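PDB 5DX9: trehalose-6-phosphate phosphatase, which belongs to the haloacid dehalogenase (HAD) superfamily and joins a Rossmann-like core, with a bound magnesium ion, to a smaller alpha/beta cap. Local coordinates for residues D100-T105 / V194-Y199; E106-S111 / L186-G191; D160-S165 / I172-G177; W286-T289 / E293-E296. One frame throughout, in Å; residues are numbered along the deposited sequence.

Contact 1: residues D100-T105 / V194-Y199; sequences DFINMT and VRRLMY
Ile102 and Met104 both meet the guanidinium group of Arg196, one at each terminal nitrogen. The CD1 methyl of Ile102 lies 3.6 Å from Arg196 NH2. The selenium of Met104, modelled as selenomethionine, lies 4.0 Å from Arg196 NH1. Both approaches are slanted to the plane of the guanidinium. No hydrogen bond joins the segments. The backbones stay well apart, with 11.4 Å between Met104 CA and Arg196 CA, and the arginine bridges most of that gap. Its CG is anti to the backbone N (chi1 167°) and the chain runs straight on to NE, so the charged end projects from the helix. Met104 extends toward the arginine as far as its selenium, and its chain is bent at chi2 and chi3. The polar atoms of Arg196 are held from outside the two segments. NE forms a salt bridge with Glu200, NH1 is hydrogen-bonded to Ala245 O, and NH2 to Gln95 OE1. These bonds fix the rotation of the group, while Ile102 and Met104 supply apolar neighbours. The contact packs edge strand 102-103, paired antiparallel with strand 92-94, and the residue after it against helix 190-200, helix against sheet edge in the Rossmann-like core of a HAD protein.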
loop_
_atom_site.group_PDB
_atom_site.type_symbol
_atom_site.label_atom_id
_atom_site.label_comp_id
_atom_site.label_asym_id
_atom_site.label_seq_id
_atom_site.Cartn_x
_atom_site.Cartn_y
_atom_site.Cartn_z
ATOM N N ASP A 100 -7.550 -0.996 -17.163
ATOM C CA ASP A 100 -7.652 0.417 -16.811
ATOM C C ASP A 100 -7.893 0.608 -15.313
ATOM O O ASP A 100 -8.511 -0.234 -14.660
ATOM C CB ASP A 100 -8.773 1.088 -17.613
ATOM C CG ASP A 100 -8.444 1.212 -19.092
ATOM O OD1 ASP A 100 -7.638 0.404 -19.600
ATOM O OD2 ASP A 100 -8.995 2.120 -19.748
ATOM N N PHE A 101 -7.407 1.725 -14.778
ATOM C CA PHE A 101 -7.525 2.015 -13.353
ATOM C C PHE A 101 -8.850 2.688 -12.991
ATOM O O PHE A 101 -9.222 3.708 -13.570
ATOM C CB PHE A 101 -6.365 2.905 -12.897
ATOM C CG PHE A 101 -5.039 2.199 -12.844
ATOM C CD1 PHE A 101 -4.501 1.800 -11.629
ATOM C CD2 PHE A 101 -4.328 1.941 -14.004
ATOM C CE1 PHE A 101 -3.279 1.154 -11.574
ATOM C CE2 PHE A 101 -3.103 1.295 -13.955
ATOM C CZ PHE A 101 -2.579 0.901 -12.738
ATOM N N ILE A 102 -9.555 2.110 -12.025
ATOM C CA ILE A 102 -10.747 2.734 -11.465
ATOM C C ILE A 102 -10.364 3.965 -10.646
ATOM O O ILE A 102 -9.672 3.846 -9.635
ATOM C CB ILE A 102 -11.529 1.756 -10.564
ATOM C CG1 ILE A 102 -11.907 0.492 -11.340
ATOM C CG2 ILE A 102 -12.759 2.434 -9.977
ATOM C CD1 ILE A 102 -12.599 -0.559 -10.496
ATOM N N ASN A 103 -10.806 5.143 -11.076
ATOM C CA ASN A 103 -10.516 6.362 -10.327
ATOM C C ASN A 103 -11.375 6.457 -9.071
ATOM O O ASN A 103 -12.581 6.692 -9.143
ATOM C CB ASN A 103 -10.727 7.602 -11.197
ATOM C CG ASN A 103 -10.195 8.873 -10.543
ATOM O OD1 ASN A 103 -10.061 8.955 -9.320
ATOM N ND2 ASN A 103 -9.886 9.872 -11.363
HETATM N N MSE A 104 -10.735 6.284 -7.922
HETATM C CA MSE A 104 -11.417 6.311 -6.635
HETATM C C MSE A 104 -11.707 7.743 -6.181
HETATM O O MSE A 104 -12.326 7.961 -5.137
HETATM C CB MSE A 104 -10.571 5.589 -5.582
HETATM C CG MSE A 104 -11.336 4.636 -4.678
HETATM SE SE MSE A 104 -12.108 3.136 -5.650
HETATM C CE MSE A 104 -10.739 2.928 -7.020
ATOM N N THR A 105 -11.267 8.717 -6.973
ATOM C CA THR A 105 -11.293 10.117 -6.556
ATOM C C THR A 105 -12.306 10.983 -7.305
ATOM O O THR A 105 -12.427 12.176 -7.024
ATOM C CB THR A 105 -9.906 10.762 -6.725
ATOM O OG1 THR A 105 -9.591 10.859 -8.120
ATOM C CG2 THR A 105 -8.839 9.931 -6.023
ATOM N N VAL A 194 -7.167 -2.168 1.021
ATOM C CA VAL A 194 -7.087 -3.467 1.672
ATOM C C VAL A 194 -8.471 -3.953 2.082
ATOM O O VAL A 194 -8.790 -5.132 1.950
ATOM C CB VAL A 194 -6.181 -3.418 2.915
ATOM C CG1 VAL A 194 -6.251 -4.733 3.680
ATOM C CG2 VAL A 194 -4.745 -3.081 2.517
ATOM N N ARG A 195 -9.291 -3.028 2.571
ATOM C CA ARG A 195 -10.632 -3.364 3.032
ATOM C C ARG A 195 -11.544 -3.697 1.860
ATOM O O ARG A 195 -12.337 -4.636 1.928
ATOM C CB ARG A 195 -11.211 -2.218 3.858
ATOM C CG ARG A 195 -10.353 -1.866 5.058
ATOM C CD ARG A 195 -11.193 -1.644 6.294
ATOM N NE ARG A 195 -11.772 -0.306 6.333
ATOM C CZ ARG A 195 -11.139 0.760 6.812
ATOM N NH1 ARG A 195 -9.903 0.643 7.281
ATOM N NH2 ARG A 195 -11.739 1.944 6.816
ATOM N N ARG A 196 -11.431 -2.919 0.788
ATOM C CA ARG A 196 -12.122 -3.232 -0.455
ATOM C C ARG A 196 -11.785 -4.650 -0.907
ATOM O O ARG A 196 -12.670 -5.422 -1.275
ATOM C CB ARG A 196 -11.750 -2.233 -1.549
ATOM C CG ARG A 196 -12.185 -2.656 -2.943
ATOM C CD ARG A 196 -11.342 -1.975 -4.006
ATOM N NE ARG A 196 -11.660 -2.457 -5.346
ATOM C CZ ARG A 196 -12.479 -1.835 -6.183
ATOM N NH1 ARG A 196 -13.060 -0.698 -5.821
ATOM N NH2 ARG A 196 -12.715 -2.344 -7.385
ATOM N N LEU A 197 -10.499 -4.985 -0.864
ATOM C CA LEU A 197 -10.043 -6.306 -1.281
ATOM C C LEU A 197 -10.567 -7.413 -0.368
ATOM O O LEU A 197 -10.903 -8.499 -0.839
ATOM C CB LEU A 197 -8.515 -6.354 -1.329
ATOM C CG LEU A 197 -7.863 -5.411 -2.340
ATOM C CD1 LEU A 197 -6.423 -5.815 -2.591
ATOM C CD2 LEU A 197 -8.657 -5.394 -3.631
HETATM N N MSE A 198 -10.629 -7.149 0.933
HETATM C CA MSE A 198 -11.179 -8.131 1.864
HETATM C C MSE A 198 -12.673 -8.340 1.617
HETATM O O MSE A 198 -13.158 -9.470 1.649
HETATM C CB MSE A 198 -10.930 -7.709 3.317
HETATM C CG MSE A 198 -9.519 -8.016 3.813
HETATM SE SE MSE A 198 -9.191 -7.525 5.682
HETATM C CE MSE A 198 -9.577 -5.613 5.583
ATOM N N TYR A 199 -13.393 -7.252 1.362
ATOM C CA TYR A 199 -14.819 -7.346 1.074
ATOM C C TYR A 199 -15.061 -8.147 -0.200
ATOM O O TYR A 199 -16.010 -8.923 -0.284
ATOM C CB TYR A 199 -15.449 -5.958 0.947
ATOM C CG TYR A 199 -16.926 -6.001 0.626
ATOM C CD1 TYR A 199 -17.873 -6.072 1.637
ATOM C CD2 TYR A 199 -17.374 -5.986 -0.690
ATOM C CE1 TYR A 199 -19.223 -6.120 1.352
ATOM C CE2 TYR A 199 -18.725 -6.034 -0.985
ATOM C CZ TYR A 199 -19.645 -6.101 0.040
ATOM O OH TYR A 199 -20.991 -6.148 -0.242
#

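Contact 2: residues E106-S111 / L186-G191; sequences EALDMS and LAVNKG
This is a small apolar contact between two connecting segments, where the chain leaves the core for the cap and where it returns. Leu108 reaches across with both methyls. Its CD2 lies 3.8 Å from Ala187 CB. Its CD1 lies 4.0 Å from Val188 CG1 and is also near the alanine methyl. The leucine fork therefore straddles Ala187 and reaches the buried Val188. With CG anti to the carbonyl carbon (chi1 -57°), the leucine points its branches at the returning segment. Pro185 also touches Leu108. Segment 106-111 leads from strand 102-103 to helix 112-125 of the cap, and 186-191 from strand 180-185 back to core helix 190-200, as expected for a HAD protein with a C2-type cap. Each segment has a local side-chain-to-backbone bond. Asp109 OD1 accepts from Ser111 N at 3.3 Å and from Ser111 OG at 2.8 Å, both from the same face of the carboxylate, and the first bond makes an Asx turn. Asn189 is the N-cap of helix 190-200, and its OD1 takes a weak bond from Gly191 N and a hydrogen bond from Glu192 N. Lys190 lies in the ligand pocket, where NZ forms salt bridges with the bound 6-O-phosphono-alpha-D-glucopyranose and Asp216.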
loop_
_atom_site.group_PDB
_atom_site.type_symbol
_atom_site.label_atom_id
_atom_site.label_comp_id
_atom_site.label_asym_id
_atom_site.label_seq_id
_atom_site.Cartn_x
_atom_site.Cartn_y
_atom_site.Cartn_z
ATOM N N GLU A 106 -13.028 10.388 -8.252
ATOM C CA GLU A 106 -13.960 11.136 -9.095
ATOM C C GLU A 106 -14.927 12.008 -8.298
ATOM O O GLU A 106 -15.229 13.132 -8.698
ATOM C CB GLU A 106 -14.755 10.178 -9.985
ATOM C CG GLU A 106 -14.105 9.890 -11.328
ATOM C CD GLU A 106 -14.943 10.379 -12.496
ATOM O OE1 GLU A 106 -15.974 11.044 -12.254
ATOM O OE2 GLU A 106 -14.572 10.093 -13.655
ATOM N N ALA A 107 -15.396 11.493 -7.166
ATOM C CA ALA A 107 -16.386 12.198 -6.356
ATOM C C ALA A 107 -15.748 13.131 -5.328
ATOM O O ALA A 107 -16.438 13.678 -4.465
ATOM C CB ALA A 107 -17.296 11.195 -5.658
ATOM N N LEU A 108 -14.437 13.319 -5.423
ATOM C CA LEU A 108 -13.716 14.127 -4.444
ATOM C C LEU A 108 -13.309 15.488 -5.008
ATOM O O LEU A 108 -13.117 15.644 -6.214
ATOM C CB LEU A 108 -12.479 13.375 -3.948
ATOM C CG LEU A 108 -12.737 12.000 -3.330
ATOM C CD1 LEU A 108 -11.426 11.295 -3.017
ATOM C CD2 LEU A 108 -13.591 12.132 -2.081
ATOM N N ASP A 109 -13.180 16.468 -4.118
ATOM C CA ASP A 109 -12.753 17.813 -4.489
ATOM C C ASP A 109 -11.240 17.849 -4.689
ATOM O O ASP A 109 -10.475 17.703 -3.736
ATOM C CB ASP A 109 -13.185 18.819 -3.416
ATOM C CG ASP A 109 -12.674 20.224 -3.686
ATOM O OD1 ASP A 109 -12.464 20.569 -4.870
ATOM O OD2 ASP A 109 -12.484 20.983 -2.710
HETATM N N MSE A 110 -10.812 18.047 -5.933
HETATM C CA MSE A 110 -9.394 17.969 -6.271
HETATM C C MSE A 110 -8.795 19.326 -6.639
HETATM O O MSE A 110 -7.709 19.398 -7.220
HETATM C CB MSE A 110 -9.184 16.982 -7.423
HETATM C CG MSE A 110 -9.706 15.577 -7.142
HETATM SE SE MSE A 110 -8.656 14.625 -5.792
HETATM C CE MSE A 110 -7.007 14.402 -6.812
ATOM N N SER A 111 -9.495 20.400 -6.291
ATOM C CA SER A 111 -9.057 21.745 -6.663
ATOM C C SER A 111 -7.778 22.171 -5.937
ATOM O O SER A 111 -7.198 23.215 -6.244
ATOM C CB SER A 111 -10.171 22.756 -6.389
ATOM O OG SER A 111 -10.588 22.702 -5.037
ATOM N N LEU A 186 -7.735 13.423 1.075
ATOM C CA LEU A 186 -7.930 13.007 2.456
ATOM C C LEU A 186 -8.691 11.693 2.567
ATOM O O LEU A 186 -8.450 10.909 3.482
ATOM C CB LEU A 186 -8.673 14.093 3.238
ATOM C CG LEU A 186 -9.047 13.724 4.676
ATOM C CD1 LEU A 186 -7.795 13.532 5.525
ATOM C CD2 LEU A 186 -9.969 14.775 5.289
ATOM N N ALA A 187 -9.600 11.454 1.626
ATOM C CA ALA A 187 -10.568 10.367 1.756
ATOM C C ALA A 187 -10.069 9.027 1.216
ATOM O O ALA A 187 -10.791 8.032 1.257
ATOM C CB ALA A 187 -11.871 10.754 1.066
ATOM N N VAL A 188 -8.841 8.993 0.711
ATOM C CA VAL A 188 -8.268 7.736 0.245
ATOM C C VAL A 188 -6.993 7.386 1.002
ATOM O O VAL A 188 -6.247 8.265 1.433
ATOM C CB VAL A 188 -7.949 7.773 -1.260
ATOM C CG1 VAL A 188 -9.190 8.157 -2.054
ATOM C CG2 VAL A 188 -6.794 8.732 -1.538
ATOM N N ASN A 189 -6.761 6.088 1.171
ATOM C CA ASN A 189 -5.505 5.593 1.713
ATOM C C ASN A 189 -5.341 4.118 1.386
ATOM O O ASN A 189 -6.274 3.466 0.913
ATOM C CB ASN A 189 -5.416 5.824 3.227
ATOM C CG ASN A 189 -6.563 5.186 3.991
ATOM O OD1 ASN A 189 -6.602 3.969 4.174
ATOM N ND2 ASN A 189 -7.491 6.011 4.463
ATOM N N LYS A 190 -4.146 3.595 1.627
ATOM C CA LYS A 190 -3.858 2.204 1.322
ATOM C C LYS A 190 -4.718 1.256 2.151
ATOM O O LYS A 190 -4.957 0.116 1.753
ATOM C CB LYS A 190 -2.380 1.910 1.560
ATOM C CG LYS A 190 -1.438 2.695 0.666
ATOM C CD LYS A 190 -0.018 2.534 1.161
ATOM C CE LYS A 190 0.979 3.195 0.234
ATOM N NZ LYS A 190 2.350 3.248 0.826
ATOM N N GLY A 191 -5.179 1.734 3.302
ATOM C CA GLY A 191 -6.011 0.938 4.184
ATOM C C GLY A 191 -7.374 0.633 3.590
ATOM O O GLY A 191 -7.885 -0.479 3.724
#

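Contact 3: residues D160-S165 / I172-G177; sequences DLLESS and IEVLVG
Val174 brings strand 172-177 against Leu162 and Glu163 of helix 148-166. At the start of the strand, Ile172 points to the same side and packs on Leu166 and on Trp112 of helix 112-125. Glu173 points away from the helix, but its end curls back. Its OE2 stays 5.0 Å from Glu163 OE2, and the two like charges would probably disfavour closer approach. Val174 comes next and carries the contact. Its CG2 lies 4.2 Å from Leu162 CB. Glu163 OE2 lies over the branch point of the valine, 3.6 Å from Val174 CB. The first bond of the glutamate does not point at the strand; a bend at chi2 (-61°) brings its carboxylate alongside the valine, the two side chains running in opposite directions. Leu175 then points to the far side of the sheet, near His89 and Thr215. Val176 returns to the helix side and packs on Leu159. Ser164 OG bonds to Asp160 O at 2.8 Å, and Ser165 OG to Leu161 O at 2.9 Å. In both, hydroxyl and serine N reach the carbonyl from opposite faces. A helix laid on one face of an antiparallel sheet's outer strand is the alpha/beta layering of this HAD cap.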
loop_
_atom_site.group_PDB
_atom_site.type_symbol
_atom_site.label_atom_id
_atom_site.label_comp_id
_atom_site.label_asym_id
_atom_site.label_seq_id
_atom_site.Cartn_x
_atom_site.Cartn_y
_atom_site.Cartn_z
ATOM N N ASP A 160 5.470 23.122 7.251
ATOM C CA ASP A 160 4.814 24.120 8.090
ATOM C C ASP A 160 3.834 24.966 7.292
ATOM O O ASP A 160 2.759 25.302 7.783
ATOM C CB ASP A 160 5.851 25.018 8.767
ATOM C CG ASP A 160 6.639 24.290 9.836
ATOM O OD1 ASP A 160 7.432 24.947 10.545
ATOM O OD2 ASP A 160 6.456 23.061 9.974
ATOM N N LEU A 161 4.203 25.308 6.062
ATOM C CA LEU A 161 3.312 26.085 5.205
ATOM C C LEU A 161 2.080 25.276 4.802
ATOM O O LEU A 161 0.956 25.778 4.843
ATOM C CB LEU A 161 4.038 26.570 3.949
ATOM C CG LEU A 161 3.127 27.338 2.987
ATOM C CD1 LEU A 161 2.785 28.708 3.563
ATOM C CD2 LEU A 161 3.731 27.463 1.591
ATOM N N LEU A 162 2.298 24.025 4.404
ATOM C CA LEU A 162 1.204 23.153 4.000
ATOM C C LEU A 162 0.249 22.888 5.159
ATOM O O LEU A 162 -0.966 22.907 4.982
ATOM C CB LEU A 162 1.742 21.830 3.450
ATOM C CG LEU A 162 2.388 21.880 2.064
ATOM C CD1 LEU A 162 2.974 20.530 1.701
ATOM C CD2 LEU A 162 1.383 22.329 1.016
ATOM N N GLU A 163 0.806 22.651 6.344
ATOM C CA GLU A 163 0.004 22.316 7.517
ATOM C C GLU A 163 -0.753 23.514 8.079
ATOM O O GLU A 163 -1.902 23.384 8.504
ATOM C CB GLU A 163 0.886 21.714 8.615
ATOM C CG GLU A 163 1.262 20.261 8.391
ATOM C CD GLU A 163 0.054 19.344 8.346
ATOM O OE1 GLU A 163 -1.063 19.807 8.660
ATOM O OE2 GLU A 163 0.221 18.157 7.997
ATOM N N SER A 164 -0.110 24.676 8.079
ATOM C CA SER A 164 -0.683 25.854 8.721
ATOM C C SER A 164 -1.717 26.573 7.857
ATOM O O SER A 164 -2.720 27.060 8.374
ATOM C CB SER A 164 0.425 26.836 9.118
ATOM O OG SER A 164 1.026 27.430 7.978
ATOM N N SER A 165 -1.481 26.642 6.549
ATOM C CA SER A 165 -2.311 27.489 5.694
ATOM C C SER A 165 -3.167 26.739 4.673
ATOM O O SER A 165 -4.108 27.310 4.124
ATOM C CB SER A 165 -1.433 28.503 4.950
ATOM O OG SER A 165 -0.798 27.916 3.827
ATOM N N ILE A 172 -7.326 17.322 2.049
ATOM C CA ILE A 172 -6.049 16.695 1.737
ATOM C C ILE A 172 -5.406 16.086 2.973
ATOM O O ILE A 172 -5.748 16.439 4.101
ATOM C CB ILE A 172 -5.051 17.703 1.136
ATOM C CG1 ILE A 172 -4.633 18.722 2.199
ATOM C CG2 ILE A 172 -5.642 18.391 -0.087
ATOM C CD1 ILE A 172 -3.690 19.800 1.697
ATOM N N GLU A 173 -4.469 15.173 2.750
ATOM C CA GLU A 173 -3.583 14.720 3.812
ATOM C C GLU A 173 -2.150 14.985 3.381
ATOM O O GLU A 173 -1.777 14.720 2.238
ATOM C CB GLU A 173 -3.783 13.236 4.131
ATOM C CG GLU A 173 -3.024 12.771 5.379
ATOM C CD GLU A 173 -3.402 13.561 6.625
ATOM O OE1 GLU A 173 -4.613 13.681 6.916
ATOM O OE2 GLU A 173 -2.493 14.074 7.313
ATOM N N VAL A 174 -1.354 15.515 4.299
ATOM C CA VAL A 174 0.034 15.825 4.010
ATOM C C VAL A 174 0.932 14.741 4.574
ATOM O O VAL A 174 0.981 14.526 5.786
ATOM C CB VAL A 174 0.440 17.185 4.585
ATOM C CG1 VAL A 174 1.929 17.429 4.375
ATOM C CG2 VAL A 174 -0.390 18.285 3.947
ATOM N N LEU A 175 1.643 14.066 3.680
ATOM C CA LEU A 175 2.451 12.915 4.043
ATOM C C LEU A 175 3.928 13.267 4.144
ATOM O O LEU A 175 4.498 13.856 3.227
ATOM C CB LEU A 175 2.253 11.797 3.019
ATOM C CG LEU A 175 0.813 11.362 2.737
ATOM C CD1 LEU A 175 0.786 10.342 1.607
ATOM C CD2 LEU A 175 0.153 10.797 3.993
ATOM N N VAL A 176 4.543 12.906 5.266
ATOM C CA VAL A 176 5.988 13.026 5.410
ATOM C C VAL A 176 6.642 11.685 5.095
ATOM O O VAL A 176 6.684 10.783 5.935
ATOM C CB VAL A 176 6.390 13.486 6.822
ATOM C CG1 VAL A 176 7.904 13.463 6.976
ATOM C CG2 VAL A 176 5.842 14.876 7.099
ATOM N N GLY A 177 7.134 11.556 3.869
ATOM C CA GLY A 177 7.704 10.309 3.407
ATOM C C GLY A 177 9.200 10.252 3.620
ATOM O O GLY A 177 9.770 11.090 4.317
#

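Contact 4: residues W286-T289 / E293-E296; sequences WHVT and EVVE
The carboxylate of Glu293 has the hydroxyl of Thr289 above one face, and the CG1 methyl of Val288, whose place is doubtful, is modelled near OE1. Thr289 OG1 is 3.0 Å from Glu293 OE2, but the angle is too poor for a hydrogen bond. The same hydroxyl is 3.2 Å from Glu293 OE1. Thr289 OG1 lies between the backbone N and the carbonyl carbon (chi1 46°), which turns it over the carboxylate. Glu293 is extended beyond CG (chi2 -174°), so its acid end stands out from the helix and reaches back to the strand end. The other flat groups have partners elsewhere. The ring of Trp286 meets that of Phe271, with planes about 15° apart, and His287 ND1 is hydrogen-bonded to Thr3 OG1. This is a tight beta-to-alpha turn in the Rossmann-like core. Strand 286-288 is an outermost strand of the large mixed sheet, parallel to strand 270-275, and helix 291-306 follows it almost at once. Val288 points at the helix. Its CG1 is modelled too close to Glu293 CB, so the position is doubtful; as placed, Val288 CG1 is 4.1 Å from Val294 CG2. Both valines are buried, and strand 270-275 covers them further, through Thr273 on Val288 and Val275 on Val294. Glu293 and Thr289 lie at the exposed side.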
loop_
_atom_site.group_PDB
_atom_site.type_symbol
_atom_site.label_atom_id
_atom_site.label_comp_id
_atom_site.label_asym_id
_atom_site.label_seq_id
_atom_site.Cartn_x
_atom_site.Cartn_y
_atom_site.Cartn_z
ATOM N N TRP A 286 4.465 -8.441 12.510
ATOM C CA TRP A 286 5.813 -8.942 12.236
ATOM C C TRP A 286 6.710 -7.890 11.588
ATOM O O TRP A 286 6.257 -6.801 11.233
ATOM C CB TRP A 286 5.760 -10.167 11.320
ATOM C CG TRP A 286 4.810 -11.226 11.755
ATOM C CD1 TRP A 286 3.498 -11.345 11.399
ATOM C CD2 TRP A 286 5.094 -12.330 12.621
ATOM N NE1 TRP A 286 2.944 -12.449 11.998
ATOM C CE2 TRP A 286 3.904 -13.073 12.751
ATOM C CE3 TRP A 286 6.236 -12.754 13.308
ATOM C CZ2 TRP A 286 3.826 -14.220 13.535
ATOM C CZ3 TRP A 286 6.154 -13.896 14.084
ATOM C CH2 TRP A 286 4.959 -14.614 14.193
ATOM N N HIS A 287 7.984 -8.234 11.415
ATOM C CA HIS A 287 8.900 -7.381 10.670
ATOM C C HIS A 287 9.912 -8.192 9.882
ATOM O O HIS A 287 10.151 -9.372 10.156
ATOM C CB HIS A 287 9.649 -6.416 11.598
ATOM C CG HIS A 287 10.825 -7.033 12.295
ATOM N ND1 HIS A 287 10.744 -7.553 13.572
ATOM C CD2 HIS A 287 12.105 -7.213 11.896
ATOM C CE1 HIS A 287 11.926 -8.026 13.926
ATOM N NE2 HIS A 287 12.770 -7.835 12.931
ATOM N N VAL A 288 10.497 -7.522 8.898
ATOM C CA VAL A 288 11.668 -7.993 8.184
ATOM C C VAL A 288 12.557 -6.770 7.990
ATOM O O VAL A 288 12.051 -5.672 7.761
ATOM C CB VAL A 288 11.300 -8.639 6.840
ATOM C CG1 VAL A 288 12.524 -8.756 5.950
ATOM C CG2 VAL A 288 10.666 -10.000 7.074
ATOM N N THR A 289 13.869 -6.939 8.110
ATOM C CA THR A 289 14.764 -5.784 8.134
ATOM C C THR A 289 14.950 -5.122 6.770
ATOM O O THR A 289 15.098 -3.904 6.686
ATOM C CB THR A 289 16.151 -6.163 8.683
ATOM O OG1 THR A 289 16.593 -7.382 8.076
ATOM C CG2 THR A 289 16.088 -6.350 10.186
ATOM N N GLU A 293 14.768 -9.349 2.003
ATOM C CA GLU A 293 14.335 -10.479 2.819
ATOM C C GLU A 293 12.849 -10.748 2.612
ATOM O O GLU A 293 12.388 -11.878 2.769
ATOM C CB GLU A 293 14.625 -10.230 4.302
ATOM C CG GLU A 293 16.100 -10.097 4.649
ATOM C CD GLU A 293 16.342 -10.005 6.151
ATOM O OE1 GLU A 293 15.366 -10.106 6.925
ATOM O OE2 GLU A 293 17.512 -9.839 6.557
ATOM N N VAL A 294 12.101 -9.705 2.265
ATOM C CA VAL A 294 10.694 -9.876 1.940
ATOM C C VAL A 294 10.558 -10.775 0.719
ATOM O O VAL A 294 9.701 -11.657 0.678
ATOM C CB VAL A 294 9.995 -8.536 1.660
ATOM C CG1 VAL A 294 8.611 -8.784 1.089
ATOM C CG2 VAL A 294 9.910 -7.702 2.927
ATOM N N VAL A 295 11.416 -10.548 -0.271
ATOM C CA VAL A 295 11.402 -11.343 -1.495
ATOM C C VAL A 295 11.915 -12.756 -1.254
ATOM O O VAL A 295 11.295 -13.727 -1.684
ATOM C CB VAL A 295 12.250 -10.691 -2.601
ATOM C CG1 VAL A 295 12.398 -11.638 -3.785
ATOM C CG2 VAL A 295 11.630 -9.373 -3.030
ATOM N N GLU A 296 13.048 -12.862 -0.567
ATOM C CA GLU A 296 13.655 -14.157 -0.277
ATOM C C GLU A 296 12.727 -15.050 0.543
ATOM O O GLU A 296 12.749 -16.270 0.404
ATOM C CB GLU A 296 14.987 -13.972 0.455
ATOM C CG GLU A 296 16.067 -13.311 -0.389
ATOM C CD GLU A 296 17.423 -13.314 0.289
ATOM O OE1 GLU A 296 17.462 -13.352 1.539
ATOM O OE2 GLU A 296 18.448 -13.289 -0.427
#

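The first three contacts follow one another from core to cap, each touching the next. Contacts 1 and 2 have centres 12 Å apart and share helix 190-200. Contacts 2 and 3 have centres 15 Å apart. In sequence, contact 3 falls between the segments of contact 2, and these fall between those of contact 1. The chain thus goes out from the core into the cap and comes back beside its point of departure. Contact 4 follows all of them. It reaches the same mixed sheet as contact 1 but at the other outermost strand, with centres 26 Å apart. Together they mark both edges of the core sheet and the link to the cap.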